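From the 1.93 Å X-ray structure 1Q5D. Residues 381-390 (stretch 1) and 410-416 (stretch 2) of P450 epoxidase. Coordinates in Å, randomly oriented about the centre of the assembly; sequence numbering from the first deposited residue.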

# COMPACT_ATOMS: atom_id res chain seq x y z
N THR A 381 19.54 -5.61 -5.02
CA THR A 381 20.19 -5.69 -6.33
C THR A 381 20.76 -4.37 -6.83
O THR A 381 21.91 -4.31 -7.30
CB THR A 381 19.20 -6.21 -7.38
OG1 THR A 381 18.84 -7.57 -7.07
CG2 THR A 381 19.86 -6.29 -8.76
N ILE A 382 19.95 -3.32 -6.79
CA ILE A 382 20.38 -2.04 -7.35
C ILE A 382 21.64 -1.50 -6.68
O ILE A 382 22.54 -0.98 -7.35
CB ILE A 382 19.21 -0.99 -7.44
CG1 ILE A 382 19.61 0.16 -8.37
CG2 ILE A 382 18.82 -0.49 -6.06
CD1 ILE A 382 18.45 1.08 -8.78
N PHE A 383 21.72 -1.64 -5.36
CA PHE A 383 22.88 -1.18 -4.60
C PHE A 383 24.09 -2.12 -4.69
O PHE A 383 25.22 -1.67 -4.52
CB PHE A 383 22.51 -0.94 -3.12
CG PHE A 383 21.86 0.39 -2.89
CD1 PHE A 383 20.54 0.47 -2.44
CD2 PHE A 383 22.55 1.57 -3.14
CE1 PHE A 383 19.92 1.70 -2.25
CE2 PHE A 383 21.95 2.80 -2.94
CZ PHE A 383 20.63 2.87 -2.49
N ARG A 384 23.85 -3.40 -4.94
CA ARG A 384 24.94 -4.36 -5.14
C ARG A 384 25.56 -4.14 -6.51
O ARG A 384 26.78 -4.24 -6.68
CB ARG A 384 24.44 -5.81 -5.03
CG ARG A 384 24.47 -6.39 -3.63
CD ARG A 384 24.37 -7.91 -3.57
NE ARG A 384 23.11 -8.41 -4.13
CZ ARG A 384 21.97 -8.49 -3.45
NH1 ARG A 384 21.90 -8.11 -2.19
NH2 ARG A 384 20.88 -8.95 -4.04
N ARG A 385 24.72 -3.84 -7.48
CA ARG A 385 25.18 -3.63 -8.85
C ARG A 385 25.74 -2.23 -9.07
O ARG A 385 26.62 -2.03 -9.91
CB ARG A 385 24.05 -3.91 -9.83
CG ARG A 385 24.31 -5.09 -10.74
CD ARG A 385 23.68 -6.40 -10.28
NE ARG A 385 22.62 -6.80 -11.20
CZ ARG A 385 21.92 -7.93 -11.13
NH1 ARG A 385 22.15 -8.82 -10.17
NH2 ARG A 385 20.98 -8.15 -12.03
N PHE A 386 25.23 -1.25 -8.32
CA PHE A 386 25.67 0.13 -8.45
C PHE A 386 25.88 0.77 -7.07
O PHE A 386 25.16 1.69 -6.68
CB PHE A 386 24.67 0.94 -9.29
CG PHE A 386 24.33 0.29 -10.60
CD1 PHE A 386 23.25 -0.59 -10.70
CD2 PHE A 386 25.07 0.56 -11.75
CE1 PHE A 386 22.93 -1.19 -11.91
CE2 PHE A 386 24.75 -0.03 -12.95
CZ PHE A 386 23.68 -0.91 -13.04
N PRO A 387 26.88 0.28 -6.34
CA PRO A 387 27.12 0.69 -4.95
C PRO A 387 27.44 2.18 -4.77
O PRO A 387 27.30 2.71 -3.66
CB PRO A 387 28.32 -0.16 -4.53
CG PRO A 387 29.01 -0.49 -5.81
CD PRO A 387 27.89 -0.69 -6.81
N GLU A 388 27.87 2.84 -5.84
CA GLU A 388 28.23 4.26 -5.79
C GLU A 388 27.08 5.17 -6.25
O GLU A 388 27.29 6.37 -6.43
CB GLU A 388 29.48 4.52 -6.63
CG GLU A 388 30.62 3.54 -6.38
CD GLU A 388 31.05 3.49 -4.92
OE1 GLU A 388 31.11 4.55 -4.27
OE2 GLU A 388 31.33 2.37 -4.42
N MET A 389 25.89 4.61 -6.44
CA MET A 389 24.72 5.38 -6.88
C MET A 389 24.52 6.65 -6.05
O MET A 389 24.66 6.63 -4.84
CB MET A 389 23.46 4.51 -6.79
CG MET A 389 22.18 5.18 -7.26
SD MET A 389 20.71 4.12 -6.98
CE MET A 389 21.48 2.53 -6.85
N LYS A 390 24.19 7.75 -6.72
CA LYS A 390 23.96 9.03 -6.04
C LYS A 390 22.70 9.70 -6.56
O LYS A 390 22.36 9.56 -7.73
CB LYS A 390 25.14 9.98 -6.27
CG LYS A 390 26.41 9.65 -5.50
CD LYS A 390 27.17 10.92 -5.10
CE LYS A 390 27.50 11.80 -6.31
NZ LYS A 390 28.51 12.86 -5.95
N ASN A 410 15.50 10.66 -9.63
CA ASN A 410 16.56 10.61 -10.63
C ASN A 410 17.92 10.42 -9.99
O ASN A 410 18.30 11.14 -9.06
CB ASN A 410 16.53 11.86 -11.51
CG ASN A 410 15.47 11.79 -12.59
OD1 ASN A 410 14.47 12.50 -12.55
ND2 ASN A 410 15.68 10.90 -13.56
N VAL A 411 18.65 9.43 -10.48
CA VAL A 411 19.94 9.09 -9.91
C VAL A 411 20.99 8.94 -11.01
O VAL A 411 20.66 8.84 -12.19
CB VAL A 411 19.89 7.76 -9.11
CG1 VAL A 411 18.86 7.84 -8.00
CG2 VAL A 411 19.61 6.57 -10.03
N ILE A 412 22.25 8.94 -10.58
CA ILE A 412 23.36 8.58 -11.43
C ILE A 412 23.93 7.29 -10.88
O ILE A 412 24.44 7.26 -9.75
CB ILE A 412 24.43 9.68 -11.42
CG1 ILE A 412 23.83 11.01 -11.87
CG2 ILE A 412 25.62 9.27 -12.29
CD1 ILE A 412 24.43 12.22 -11.18
N LEU A 413 23.84 6.22 -11.65
CA LEU A 413 24.21 4.90 -11.15
C LEU A 413 25.71 4.76 -10.90
O LEU A 413 26.13 4.37 -9.82
CB LEU A 413 23.68 3.80 -12.08
CG LEU A 413 22.16 3.69 -12.13
CD1 LEU A 413 21.72 2.82 -13.28
CD2 LEU A 413 21.59 3.18 -10.80
N LYS A 414 26.52 5.10 -11.90
CA LYS A 414 27.98 5.05 -11.73
C LYS A 414 28.60 6.43 -11.98
O LYS A 414 29.01 6.73 -13.09
CB LYS A 414 28.61 4.01 -12.65
CG LYS A 414 27.63 3.09 -13.38
CD LYS A 414 28.35 2.12 -14.31
CE LYS A 414 28.89 0.90 -13.55
NZ LYS A 414 30.01 0.24 -14.29
N PRO A 415 28.65 7.25 -10.93
CA PRO A 415 29.15 8.62 -11.05
C PRO A 415 30.66 8.67 -11.23
O PRO A 415 31.37 7.82 -10.69
CB PRO A 415 28.77 9.26 -9.70
CG PRO A 415 27.86 8.28 -9.03
CD PRO A 415 28.24 6.93 -9.56
N SER A 416 31.13 9.66 -11.99
CA SER A 416 32.57 9.90 -12.19
C SER A 416 32.81 11.06 -13.15
O SER A 416 31.89 11.74 -13.60
CB SER A 416 33.27 8.64 -12.70
OG SER A 416 34.63 8.62 -12.27
O HOH W 1 27.99 2.40 -8.90

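Stretch 1 enters as the last part of a helix, leaves it through a turn and ends in a short antiparallel pairing with stretch 2. The two stretches bury 472 Å² between them, summed over both sides.

Thr381 is buried but does not reach stretch 2. Its carbonyl accepts the helical bond from Arg385 N. Ile382 is the first residue to touch. Its CA-to-CB bond points sideways, but the extended side chain, t at chi1 and chi2, brings CD1 to 4.3 Å from Leu413 CD2. A branched aliphatic residue suits this buried, apolar spot. Phe383, Arg384 and Arg385 make no contact; both arginines are exposed.

Phe386 is the first residue to leave helical geometry, though its N still bonds to Ile382 O at 2.9 Å. Its CA-to-CB bond points toward stretch 2. Leu413 lies over one face of the ring: CD1 sits 4.1 Å from the Phe386 ring centroid, 8° off the ring normal, a CH-pi contact. Phe386 CD2 also packs 3.5 Å from Leu413 CB. Lys414 takes the ring edge, with its CG 4.0 Å from Phe386 CD2. Here the aliphatic part of a lysine lines an aromatic ring while its amine extends beyond. Leu413 is covered more by stretch 1 than any other residue of stretch 2.

A type I turn runs from Phe386 to Met389, closed by Met389 N to Phe386 O at 3.0 Å. Pro387 points away and makes no contact; its fixed phi of -63° fits the turn. The CA-to-CB bond of Glu388 points sideways, and its carboxylate end leads off from stretch 2. Its CB still lies 4.0 Å from Pro415 CD. Its backbone also takes part: water 1 accepts from Glu388 N at 3.1 Å and donates to Leu413 O at 2.9 Å, bridging the stretches. Glu388 O lies 3.3 Å from Pro415 CG.

Met389 is buried. Its long, flexible side chain packs CG against Val411 CB at 3.9 Å and CE against Leu413 CD2 at 4.0 Å. Its CA makes CA-H...O contacts, 3.4 Å to Ile412 O and 3.4 Å to Leu413 O. Met389 N is also 3.4 Å from Leu413 O, but the angle is too poor for a hydrogen bond.

Lys390 pairs with Ile412 through two backbone hydrogen bonds: Lys390 N to Ile412 O at 3.1 Å, and Ile412 N to Lys390 O at 2.9 Å. Both are nearly straight. The two side chains share one face of the sheet. Lys390 CG comes to 4.1 Å from Pro415 CG, so its aliphatic stem helps cover the proline ring.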